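Local coordinates for inorganic polyphosphate/ATP-glucomannokinase (Arthrobacter sp., PDB 1WOQ), which phosphorylates glucose and mannose, taking the phosphate from inorganic polyphosphate or from ATP, at residues L14-I19 with S76-F82; A55-A59 with L109-L114; I86-V91 with N103-D107; A130-A136 with V242-L246; V200-R204 with N234-R238. All coordinates share one frame; numbering follows the deposited sequence.

Interactions 1, 2 and 3 gather in one half of the chain, with centres 11 to 14 Å apart. Interaction 1 pairs two strands of the first mixed sheet. Interaction 2 packs helices 51-66 and 106-114 over that sheet, and V80 and I19 reach its side chains. Interaction 3 lies at the start of helix 106-114 and is nested inside the loop closed by interaction 2. F82 touches it. Interactions 4 and 5 follow in the chain and belong to the second sheet's half. Interaction 5 is nested within interaction 4, and their centres are 21 Å apart. The two sheets share the strand order 3-2-1-4-5, consistent with the duplicated core of the actin-like ATPase clan.

Interaction 1 (L14-I19 with S76-F82); sequences LIGIDI and SPVGVTF
L14 starts the pairing, with CD2 resting 3.8 Å from P77 O. Strands 14-19 and 78-82 run parallel, 14° apart. Next, I15 N gives its hydrogen to a water that also bonds P77 O and S76 OG, whose other partner is A73. I15 CG2 meets V78 CG1 at 3.9 Å. I15 O takes the bond from G79 N, though the position of that nitrogen is less certain. G16 faces G79 with no side chain between them. I17 forms the regular parallel pattern: I17 N bonds G79 O at 2.7 Å and T81 N bonds I17 O at 2.8 Å. D18 brings OD1 to T81 OG1, a very short bond at 2.5 Å. T81 OG1 stands between its own N and carbonyl carbon (chi1 71°), a position from which it gives its hydrogen to D18 OD1 and accepts that of I19 N at 3.0 Å. A valine here would probably leave D18 OD1 and I19 N without this mate. I19 CD1 packs on V80 CG1 at 3.6 Å. Its flank also covers T81 O, which is buried and has no polar partner in the model. These are central strands, with strand 23-30 beyond 14-19 and strand 118-122 beyond 78-82. Helix 51-66 covers the face of I15, I17 and I19, while helix 250-262 touches L14, D18 and T81 on the other.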
# COMPACT_ATOMS: atom_id res chain seq x y z
N LEU A 14 1.04 -6.99 16.46
CA LEU A 14 1.15 -5.54 16.36
C LEU A 14 -0.02 -5.02 15.54
O LEU A 14 -0.48 -5.69 14.62
CB LEU A 14 2.46 -5.14 15.68
CG LEU A 14 3.77 -5.31 16.45
CD1 LEU A 14 4.94 -4.98 15.54
CD2 LEU A 14 3.78 -4.41 17.68
N ILE A 15 -0.50 -3.83 15.88
CA ILE A 15 -1.60 -3.23 15.15
C ILE A 15 -1.06 -2.53 13.91
O ILE A 15 -0.07 -1.81 13.98
CB ILE A 15 -2.37 -2.20 16.01
CG1 ILE A 15 -3.11 -2.91 17.14
CG2 ILE A 15 -3.34 -1.40 15.13
CD1 ILE A 15 -3.75 -1.97 18.16
N GLY A 16 -1.72 -2.77 12.78
CA GLY A 16 -1.33 -2.14 11.53
C GLY A 16 -2.55 -1.38 11.02
O GLY A 16 -3.67 -1.89 11.11
N ILE A 17 -2.34 -0.18 10.50
CA ILE A 17 -3.43 0.65 9.99
C ILE A 17 -3.15 1.03 8.54
O ILE A 17 -2.04 1.44 8.22
CB ILE A 17 -3.56 1.95 10.83
CG1 ILE A 17 -3.78 1.61 12.31
CG2 ILE A 17 -4.73 2.80 10.32
CD1 ILE A 17 -5.10 0.92 12.60
N ASP A 18 -4.15 0.91 7.68
CA ASP A 18 -4.00 1.23 6.27
C ASP A 18 -4.93 2.39 5.90
O ASP A 18 -6.16 2.25 5.96
CB ASP A 18 -4.30 -0.02 5.43
CG ASP A 18 -3.96 0.14 3.95
OD1 ASP A 18 -3.04 0.89 3.60
OD2 ASP A 18 -4.63 -0.52 3.13
N ILE A 19 -4.35 3.53 5.55
CA ILE A 19 -5.13 4.71 5.19
C ILE A 19 -5.37 4.71 3.69
O ILE A 19 -4.43 4.87 2.90
CB ILE A 19 -4.41 6.01 5.60
CG1 ILE A 19 -4.24 6.06 7.12
CG2 ILE A 19 -5.20 7.22 5.11
CD1 ILE A 19 -3.42 7.23 7.62
N SER A 76 2.19 -0.55 22.89
CA SER A 76 2.94 -1.07 21.75
C SER A 76 2.85 -0.12 20.55
O SER A 76 1.83 0.54 20.35
CB SER A 76 2.41 -2.45 21.35
OG SER A 76 1.03 -2.41 21.05
N PRO A 77 3.92 -0.04 19.75
CA PRO A 77 3.93 0.85 18.58
C PRO A 77 2.91 0.40 17.54
O PRO A 77 2.62 -0.79 17.42
CB PRO A 77 5.37 0.74 18.08
CG PRO A 77 5.75 -0.65 18.46
CD PRO A 77 5.20 -0.76 19.87
N VAL A 78 2.39 1.36 16.79
CA VAL A 78 1.40 1.09 15.75
C VAL A 78 1.94 1.48 14.38
O VAL A 78 2.48 2.57 14.21
CB VAL A 78 0.10 1.88 16.02
CG1 VAL A 78 -0.91 1.66 14.89
CG2 VAL A 78 -0.49 1.46 17.35
N GLY A 79 1.78 0.59 13.40
CA GLY A 79 2.24 0.87 12.05
C GLY A 79 1.09 1.44 11.24
O GLY A 79 -0.05 0.98 11.35
N VAL A 80 1.37 2.44 10.42
CA VAL A 80 0.32 3.07 9.63
C VAL A 80 0.82 3.36 8.22
O VAL A 80 1.98 3.73 8.04
CB VAL A 80 -0.10 4.41 10.28
CG1 VAL A 80 -1.24 5.04 9.49
CG2 VAL A 80 -0.51 4.18 11.73
N THR A 81 -0.05 3.19 7.22
CA THR A 81 0.34 3.48 5.84
C THR A 81 -0.22 4.82 5.41
O THR A 81 -1.17 5.33 6.00
CB THR A 81 -0.18 2.43 4.84
OG1 THR A 81 -1.60 2.58 4.70
CG2 THR A 81 0.14 1.02 5.31
N PHE A 82 0.37 5.39 4.37
CA PHE A 82 -0.08 6.67 3.85
C PHE A 82 0.27 6.69 2.37
O PHE A 82 1.37 6.31 1.98
CB PHE A 82 0.62 7.82 4.56
CG PHE A 82 0.11 9.17 4.14
CD1 PHE A 82 -1.01 9.71 4.75
CD2 PHE A 82 0.71 9.86 3.09
CE1 PHE A 82 -1.53 10.93 4.32
CE2 PHE A 82 0.20 11.07 2.66
CZ PHE A 82 -0.92 11.61 3.27
O HOH W 1 0.56 -2.48 18.21

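Interaction 2 (A55-A59 with L109-L114); sequences AEAVA and LLTARL
A59 and L114 form the tight end of this helix pair. L114 CD2 presses on A59 CA at 3.4 Å, closer than usual for two carbons, and also touches A59 CB. Small residues make this approach possible. A55 and A59 both turn their CB toward helix 106-114, one turn apart. L110 CD2 lies over A55, 3.9 Å from its CA, and also meets V58 CB. V58 CG1 points at L114 CD1, the two side chains crossing at about a right angle. This layer is apolar and mostly buried.

The outer side is different. There E56 and R113, both exposed, join in a salt bridge. A chi1 of -179° sets R113 CG anti to the backbone N, and the bend at chi2 then lays the guanidinium along helix 51-66. It meets the carboxylate side-on: NE bonds E56 OE2 at 2.8 Å and NH2 bonds E56 OE1 at 3.0 Å. The two planes are 42° apart, and NE approaches OE2 from above the carboxylate plane. A59 CB sits over the centre of one guanidinium face, 3.7 Å from R113 CZ. The salt bridge therefore roofs the alanine edge of the apolar layer.

The short helix axes are 9.6 Å apart and cross at -51°. L110 reaches V118 and V120 of the sheet below. Two helices packed at an angle on one face of the sheet are typical of the ribonuclease H-like fold of the actin-like ATPase clan.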
# COMPACT_ATOMS: atom_id res chain seq x y z
N ALA A 55 -6.47 11.87 11.62
CA ALA A 55 -5.93 11.49 12.92
C ALA A 55 -7.04 10.95 13.82
O ALA A 55 -6.86 9.96 14.53
CB ALA A 55 -5.26 12.69 13.58
N GLU A 56 -8.20 11.61 13.79
CA GLU A 56 -9.33 11.17 14.60
C GLU A 56 -9.81 9.79 14.17
O GLU A 56 -10.10 8.94 15.01
CB GLU A 56 -10.48 12.18 14.49
CG GLU A 56 -10.22 13.50 15.20
CD GLU A 56 -9.86 13.31 16.67
OE1 GLU A 56 -10.58 12.56 17.37
OE2 GLU A 56 -8.86 13.91 17.12
N ALA A 57 -9.89 9.56 12.86
CA ALA A 57 -10.34 8.27 12.34
C ALA A 57 -9.38 7.15 12.72
O ALA A 57 -9.79 6.05 13.10
CB ALA A 57 -10.49 8.34 10.82
N VAL A 58 -8.08 7.42 12.62
CA VAL A 58 -7.09 6.42 12.98
C VAL A 58 -7.22 6.09 14.46
O VAL A 58 -7.15 4.92 14.85
CB VAL A 58 -5.66 6.93 12.67
CG1 VAL A 58 -4.62 5.97 13.25
CG2 VAL A 58 -5.49 7.05 11.16
N ALA A 59 -7.42 7.11 15.28
CA ALA A 59 -7.57 6.91 16.71
C ALA A 59 -8.74 5.96 17.01
O ALA A 59 -8.63 5.09 17.87
CB ALA A 59 -7.79 8.24 17.42
N LEU A 109 2.21 13.61 14.48
CA LEU A 109 0.76 13.83 14.53
C LEU A 109 0.01 12.65 15.13
O LEU A 109 -0.80 12.82 16.05
CB LEU A 109 0.23 14.07 13.11
CG LEU A 109 -1.29 14.18 12.96
CD1 LEU A 109 -1.74 15.55 13.44
CD2 LEU A 109 -1.70 13.96 11.51
N LEU A 110 0.28 11.46 14.62
CA LEU A 110 -0.41 10.27 15.10
C LEU A 110 0.07 9.78 16.46
O LEU A 110 -0.72 9.28 17.26
CB LEU A 110 -0.32 9.15 14.05
CG LEU A 110 -0.98 9.49 12.70
CD1 LEU A 110 -0.84 8.31 11.74
CD2 LEU A 110 -2.45 9.83 12.91
N THR A 111 1.36 9.92 16.74
CA THR A 111 1.88 9.49 18.03
C THR A 111 1.23 10.33 19.14
O THR A 111 0.85 9.80 20.18
CB THR A 111 3.42 9.64 18.11
OG1 THR A 111 4.03 8.78 17.14
CG2 THR A 111 3.93 9.27 19.50
N ALA A 112 1.09 11.62 18.88
CA ALA A 112 0.49 12.54 19.85
C ALA A 112 -0.99 12.23 20.07
O ALA A 112 -1.48 12.26 21.20
CB ALA A 112 0.64 13.98 19.37
N ARG A 113 -1.70 11.92 18.99
CA ARG A 113 -3.12 11.62 19.09
C ARG A 113 -3.41 10.25 19.71
O ARG A 113 -4.35 10.12 20.50
CB ARG A 113 -3.78 11.70 17.71
CG ARG A 113 -5.29 11.42 17.75
CD ARG A 113 -6.02 12.46 18.60
NE ARG A 113 -7.45 12.17 18.75
CZ ARG A 113 -7.95 11.25 19.57
NH1 ARG A 113 -7.14 10.51 20.32
NH2 ARG A 113 -9.26 11.06 19.63
N LEU A 114 -2.61 9.25 19.36
CA LEU A 114 -2.83 7.90 19.89
C LEU A 114 -2.23 7.63 21.26
O LEU A 114 -2.63 6.67 21.94
CB LEU A 114 -2.28 6.86 18.90
CG LEU A 114 -3.00 6.71 17.56
CD1 LEU A 114 -2.30 5.66 16.71
CD2 LEU A 114 -4.44 6.31 17.79

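Interaction 3 (I86-V91 with N103-D107); sequences IQHGVV and NTDID
A beta hairpin with a type I' turn from Q87 to V90 sets G89, V90 and V91 against the N-terminal entry of helix 106-114. D105 is the N-cap of that helix. Its OD1 bonds A108 N, one turn in. The two segments are joined mainly through their backbones. V91 makes two bonds: its N-H goes to T104 O at 2.9 Å, and its O accepts N103 N at 2.8 Å. V90 and D105 form a single bridge, and V90 CA closes on T104 O at 3.4 Å. G89 O then receives D107 N at 3.3 Å, in the carbonyl plane and on a lone pair. The hairpin thus provides an acceptor for a first-turn N-H of the helix.

G89 has a positive phi of 72° and no side chain. D107 fills the place beside it, with CG 3.4 Å from G89 CA. The carboxylate of D107 is fixed from outside, since OD1 bonds V120 N of strand 118-122. On the inner side V91 CG2 meets I106 CG2 at 3.9 Å. The I106 chi1 of -173° carries CG1 off the far side from the backbone N and leaves CG2 turned to the hairpin. Both residues also touch F82. V90 CG1 lies alongside the N103 amide. At the outer end one water joins the two segments, giving hydrogens to D105 OD1 at 2.7 Å and to H88 O at 3.2 Å.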
# COMPACT_ATOMS: atom_id res chain seq x y z
N ILE A 86 7.19 9.04 2.24
CA ILE A 86 7.40 9.23 3.68
C ILE A 86 8.89 9.20 3.99
O ILE A 86 9.56 8.18 3.77
CB ILE A 86 6.71 8.12 4.51
CG1 ILE A 86 5.20 8.09 4.22
CG2 ILE A 86 6.97 8.35 6.00
CD1 ILE A 86 4.45 9.36 4.57
N GLN A 87 9.42 10.31 4.50
CA GLN A 87 10.83 10.39 4.87
C GLN A 87 10.93 10.88 6.31
O GLN A 87 10.49 11.98 6.64
CB GLN A 87 11.57 11.37 3.94
CG GLN A 87 11.53 10.99 2.46
CD GLN A 87 12.35 11.93 1.58
OE1 GLN A 87 12.34 11.83 0.36
NE2 GLN A 87 13.07 12.86 2.21
N HIS A 88 11.52 10.04 7.17
CA HIS A 88 11.67 10.38 8.58
C HIS A 88 10.34 10.84 9.17
O HIS A 88 10.27 11.86 9.86
CB HIS A 88 12.73 11.48 8.75
CG HIS A 88 14.11 11.04 8.38
ND1 HIS A 88 14.77 11.53 7.27
CD2 HIS A 88 14.94 10.14 8.95
CE1 HIS A 88 15.95 10.95 7.18
NE2 HIS A 88 16.08 10.10 8.19
N GLY A 89 9.28 10.10 8.86
CA GLY A 89 7.95 10.40 9.37
C GLY A 89 7.24 11.61 8.80
O GLY A 89 6.17 11.99 9.28
N VAL A 90 7.81 12.22 7.76
CA VAL A 90 7.21 13.40 7.15
C VAL A 90 6.68 13.10 5.75
O VAL A 90 7.32 12.41 4.96
CB VAL A 90 8.24 14.55 7.08
CG1 VAL A 90 7.63 15.77 6.41
CG2 VAL A 90 8.70 14.90 8.50
N VAL A 91 5.49 13.63 5.45
CA VAL A 91 4.86 13.41 4.15
C VAL A 91 5.46 14.35 3.09
O VAL A 91 5.45 15.57 3.27
CB VAL A 91 3.33 13.64 4.23
CG1 VAL A 91 2.71 13.52 2.84
CG2 VAL A 91 2.71 12.61 5.18
N ASN A 103 4.51 18.16 3.84
CA ASN A 103 5.41 18.61 4.90
C ASN A 103 4.87 18.37 6.31
O ASN A 103 5.38 18.93 7.28
CB ASN A 103 5.75 20.09 4.72
CG ASN A 103 7.22 20.38 4.93
OD1 ASN A 103 7.66 21.53 4.84
ND2 ASN A 103 8.00 19.33 5.19
N THR A 104 3.85 17.53 6.42
CA THR A 104 3.28 17.22 7.72
C THR A 104 4.04 16.06 8.37
O THR A 104 4.29 15.04 7.74
CB THR A 104 1.79 16.81 7.60
OG1 THR A 104 1.01 17.95 7.24
CG2 THR A 104 1.27 16.23 8.91
N ASP A 105 4.43 16.24 9.63
CA ASP A 105 5.12 15.18 10.36
C ASP A 105 4.00 14.27 10.83
O ASP A 105 3.44 14.46 11.91
CB ASP A 105 5.87 15.74 11.57
CG ASP A 105 6.77 14.72 12.24
OD1 ASP A 105 6.46 13.50 12.17
OD2 ASP A 105 7.78 15.12 12.85
N ILE A 106 3.65 13.29 10.00
CA ILE A 106 2.57 12.37 10.33
C ILE A 106 2.89 11.45 11.51
O ILE A 106 2.00 11.07 12.27
CB ILE A 106 2.12 11.57 9.06
CG1 ILE A 106 0.87 10.74 9.38
CG2 ILE A 106 3.26 10.71 8.54
CD1 ILE A 106 0.21 10.14 8.14
N ASP A 107 4.16 11.09 11.68
CA ASP A 107 4.54 10.24 12.81
C ASP A 107 4.23 10.98 14.11
O ASP A 107 3.64 10.41 15.02
CB ASP A 107 6.03 9.89 12.76
CG ASP A 107 6.32 8.70 11.86
OD1 ASP A 107 5.44 8.35 11.04
OD2 ASP A 107 7.42 8.13 11.96
O HOH W 2 8.74 12.22 12.67

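Interaction 4 (A130-A136 with V242-L246); sequences AEARYGA and VPAVL
E131, near the end of helix 123-134, holds the loop that follows strand 241-243, the edge strand of the second mixed sheet. The polar contacts centre on its carboxylate. E131 OE2 accepts L246 N at 2.8 Å on its syn lone pair. E131 OE1 accepts V245 N at 3.0 Å, also on the syn side but 30° out of the carboxylate plane. The same OE1 takes A136 N, at 3.0 Å, from the opposite face. One side chain thus ties two successive loop N-H groups to the turn after its own helix. The chain bends at chi2 (-57°), which folds the carboxylate back toward A136. A leucine in its place would probably leave the N-H groups of V245, L246 and A136 without their acceptor and the loop less firmly set. Three bonds should also help the buried carboxylate keep its negative charge. The A244 methyl packs against this group, its CB 3.6 Å from E131 CD.

The apolar contacts lie around it. L246 CD2 touches A130 CB at 4.0 Å, and its CD1 reaches Y134 CB. V253 of helix 250-262 packs against A130, Y134 and L246. I219 of the neighbouring strand touches E131, A136 and A244. At the far end A136 CB meets V242 CG2 at 3.9 Å and also V245 CG2. G135 lets V245 come close: V245 CG2 stands 3.4 Å from A136 N.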
# COMPACT_ATOMS: atom_id res chain seq x y z
N ALA A 130 4.80 -6.94 2.69
CA ALA A 130 3.93 -8.08 2.93
C ALA A 130 4.08 -9.15 1.85
O ALA A 130 4.17 -10.33 2.16
CB ALA A 130 2.48 -7.62 3.03
N GLU A 131 4.10 -8.74 0.58
CA GLU A 131 4.24 -9.70 -0.52
C GLU A 131 5.60 -10.37 -0.50
O GLU A 131 5.73 -11.55 -0.83
CB GLU A 131 4.03 -9.03 -1.88
CG GLU A 131 2.60 -8.65 -2.19
CD GLU A 131 1.64 -9.83 -2.12
OE1 GLU A 131 1.89 -10.85 -2.80
OE2 GLU A 131 0.64 -9.74 -1.40
N ALA A 132 6.63 -9.62 -0.12
CA ALA A 132 7.99 -10.14 -0.07
C ALA A 132 8.16 -11.19 1.03
O ALA A 132 8.85 -12.20 0.85
CB ALA A 132 8.98 -9.00 0.15
N ARG A 133 7.51 -10.95 2.16
CA ARG A 133 7.61 -11.84 3.32
C ARG A 133 6.60 -12.98 3.38
O ARG A 133 6.95 -14.10 3.74
CB ARG A 133 7.53 -11.01 4.60
CG ARG A 133 7.27 -11.80 5.88
CD ARG A 133 8.42 -12.73 6.23
NE ARG A 133 8.10 -13.52 7.41
CZ ARG A 133 8.93 -14.37 8.00
NH1 ARG A 133 8.54 -15.05 9.07
NH2 ARG A 133 10.16 -14.55 7.52
N TYR A 134 5.35 -12.69 3.03
CA TYR A 134 4.28 -13.69 3.11
C TYR A 134 3.56 -13.98 1.80
O TYR A 134 2.71 -14.87 1.76
CB TYR A 134 3.22 -13.23 4.11
CG TYR A 134 3.75 -12.80 5.45
CD1 TYR A 134 4.24 -13.74 6.36
CD2 TYR A 134 3.75 -11.45 5.83
CE1 TYR A 134 4.70 -13.34 7.62
CE2 TYR A 134 4.21 -11.05 7.07
CZ TYR A 134 4.69 -12.00 7.97
OH TYR A 134 5.14 -11.61 9.21
N GLY A 135 3.88 -13.24 0.74
CA GLY A 135 3.18 -13.43 -0.51
C GLY A 135 3.95 -13.92 -1.73
O GLY A 135 4.86 -14.73 -1.63
N ALA A 136 3.56 -13.39 -2.89
CA ALA A 136 4.14 -13.76 -4.17
C ALA A 136 5.62 -13.44 -4.36
O ALA A 136 6.23 -13.87 -5.35
CB ALA A 136 3.32 -13.15 -5.30
N VAL A 242 2.04 -11.78 -11.84
CA VAL A 242 0.99 -12.46 -11.09
C VAL A 242 0.29 -11.52 -10.11
O VAL A 242 0.85 -10.50 -9.70
CB VAL A 242 1.58 -13.64 -10.28
CG1 VAL A 242 2.38 -14.56 -11.20
CG2 VAL A 242 2.46 -13.12 -9.15
N PRO A 243 -0.94 -11.86 -9.73
CA PRO A 243 -1.65 -11.00 -8.79
C PRO A 243 -1.07 -11.19 -7.39
O PRO A 243 -0.48 -12.23 -7.08
CB PRO A 243 -3.09 -11.49 -8.89
CG PRO A 243 -2.92 -12.95 -9.19
CD PRO A 243 -1.82 -12.93 -10.23
N ALA A 244 -1.23 -10.18 -6.54
CA ALA A 244 -0.73 -10.23 -5.17
C ALA A 244 -1.51 -11.25 -4.34
O ALA A 244 -2.70 -11.48 -4.58
CB ALA A 244 -0.85 -8.85 -4.53
N VAL A 245 -0.83 -11.86 -3.38
CA VAL A 245 -1.43 -12.84 -2.49
C VAL A 245 -2.32 -12.11 -1.48
O VAL A 245 -3.45 -12.52 -1.21
CB VAL A 245 -0.35 -13.65 -1.74
CG1 VAL A 245 -0.98 -14.52 -0.66
CG2 VAL A 245 0.41 -14.53 -2.74
N LEU A 246 -1.79 -11.04 -0.91
CA LEU A 246 -2.55 -10.24 0.04
C LEU A 246 -3.13 -9.06 -0.74
O LEU A 246 -2.47 -8.49 -1.61
CB LEU A 246 -1.66 -9.72 1.18
CG LEU A 246 -1.05 -10.75 2.14
CD1 LEU A 246 0.20 -11.37 1.52
CD2 LEU A 246 -0.69 -10.06 3.44

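Interaction 5 (V200-R204 with N234-R238); sequences VLLQR and NLRLR
The amide of Q203 turns its outer edge, OE1 and NE2, to the backbone of R236. OE1 accepts R236 N at 2.8 Å, and NE2 gives a hydrogen to R236 O at 3.2 Å. The first bond is nearly straight at hydrogen, 174°. In the second, R236 O lies in the amide plane of Q203, but NE2 stands well above the carbonyl plane of R236. L237 CD2 lies to one side of the amide plane, beyond its outer edge and 3.9 Å from NE2. The other flat group, the R236 guanidinium, turns away from the helix. Its NH1 bonds L235 O at 2.8 Å from above that carbonyl's plane, and also bonds P233 O.

In Q203, chi1 171° swings CG away from the backbone N, and a bend at chi2 brings the amide to the loop. L235 packs against the start of the Q203 side chain. L235 CD2 lies 3.6 Å from Q203 N and 4.2 Å from L202 CB, so one methyl rests against the backbone at Q203 and the L202 side chain.

The contact fixes the loop before strand 241-243 to helix 195-213. The amide serves both the N-H and the C=O of one residue, the N-H by the shorter, straighter bond and the C=O less well aligned. It brings no charge of its own. This suggests that Q203 holds the backbone course at R236 while the arginine side chain serves the loop itself.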
# COMPACT_ATOMS: atom_id res chain seq x y z
N VAL A 200 -4.54 -2.65 -22.95
CA VAL A 200 -3.63 -1.94 -23.85
C VAL A 200 -2.78 -0.98 -23.02
O VAL A 200 -1.56 -0.91 -23.18
CB VAL A 200 -4.40 -1.14 -24.92
CG1 VAL A 200 -3.44 -0.24 -25.69
CG2 VAL A 200 -5.11 -2.09 -25.88
N LEU A 201 -3.44 -0.24 -22.14
CA LEU A 201 -2.75 0.71 -21.27
C LEU A 201 -1.76 -0.00 -20.35
O LEU A 201 -0.65 0.48 -20.13
CB LEU A 201 -3.76 1.48 -20.42
CG LEU A 201 -4.50 2.63 -21.12
CD1 LEU A 201 -5.63 3.12 -20.23
CD2 LEU A 201 -3.52 3.76 -21.41
N LEU A 202 -2.16 -1.15 -19.81
CA LEU A 202 -1.28 -1.89 -18.92
C LEU A 202 -0.11 -2.51 -19.67
O LEU A 202 0.99 -2.60 -19.14
CB LEU A 202 -2.06 -2.98 -18.17
CG LEU A 202 -3.16 -2.46 -17.23
CD1 LEU A 202 -3.77 -3.64 -16.49
CD2 LEU A 202 -2.58 -1.46 -16.24
N GLN A 203 -0.35 -2.94 -20.91
CA GLN A 203 0.72 -3.51 -21.73
C GLN A 203 1.80 -2.45 -21.89
O GLN A 203 2.99 -2.73 -21.77
CB GLN A 203 0.19 -3.92 -23.11
CG GLN A 203 1.26 -4.34 -24.13
CD GLN A 203 2.04 -5.57 -23.71
OE1 GLN A 203 1.49 -6.49 -23.10
NE2 GLN A 203 3.32 -5.61 -24.05
N ARG A 204 1.36 -1.23 -22.16
CA ARG A 204 2.28 -0.11 -22.34
C ARG A 204 3.03 0.19 -21.05
O ARG A 204 4.25 0.35 -21.05
CB ARG A 204 1.52 1.15 -22.78
CG ARG A 204 2.42 2.36 -23.04
CD ARG A 204 3.38 2.07 -24.18
NE ARG A 204 4.78 2.13 -23.77
CZ ARG A 204 5.48 3.25 -23.63
NH1 ARG A 204 4.92 4.43 -23.88
NH2 ARG A 204 6.75 3.20 -23.25
N ASN A 234 -4.00 -11.07 -21.39
CA ASN A 234 -3.81 -10.35 -22.65
C ASN A 234 -2.42 -9.75 -22.82
O ASN A 234 -2.03 -9.39 -23.94
CB ASN A 234 -4.84 -9.23 -22.79
CG ASN A 234 -6.26 -9.74 -22.88
OD1 ASN A 234 -6.55 -10.68 -23.61
ND2 ASN A 234 -7.16 -9.10 -22.13
N LEU A 235 -1.69 -9.61 -21.73
CA LEU A 235 -0.37 -9.01 -21.79
C LEU A 235 0.69 -9.92 -22.40
O LEU A 235 0.59 -11.15 -22.33
CB LEU A 235 0.08 -8.57 -20.39
CG LEU A 235 -0.89 -7.63 -19.67
CD1 LEU A 235 -0.30 -7.22 -18.32
CD2 LEU A 235 -1.16 -6.40 -20.52
N ARG A 236 1.69 -9.30 -23.02
CA ARG A 236 2.79 -10.03 -23.64
C ARG A 236 4.07 -9.40 -23.12
O ARG A 236 4.63 -8.49 -23.74
CB ARG A 236 2.70 -9.91 -25.17
CG ARG A 236 1.50 -10.62 -25.77
CD ARG A 236 1.61 -12.13 -25.61
NE ARG A 236 0.45 -12.85 -26.14
CZ ARG A 236 -0.72 -12.93 -25.53
NH1 ARG A 236 -0.91 -12.35 -24.35
NH2 ARG A 236 -1.72 -13.61 -26.10
N LEU A 237 4.53 -9.88 -21.98
CA LEU A 237 5.73 -9.36 -21.34
C LEU A 237 6.82 -10.41 -21.21
O LEU A 237 6.55 -11.61 -21.27
CB LEU A 237 5.38 -8.84 -19.94
CG LEU A 237 4.25 -7.82 -19.85
CD1 LEU A 237 3.86 -7.62 -18.39
CD2 LEU A 237 4.68 -6.52 -20.49
N ARG A 238 8.05 -9.95 -21.04
CA ARG A 238 9.17 -10.86 -20.88
C ARG A 238 9.26 -11.23 -19.40
O ARG A 238 9.92 -12.19 -19.02
CB ARG A 238 10.47 -10.18 -21.32
CG ARG A 238 11.64 -11.12 -21.52
CD ARG A 238 11.35 -12.12 -22.64
NE ARG A 238 12.52 -12.93 -22.99
CZ ARG A 238 13.66 -12.44 -23.48
NH1 ARG A 238 14.66 -13.26 -23.77
NH2 ARG A 238 13.80 -11.14 -23.67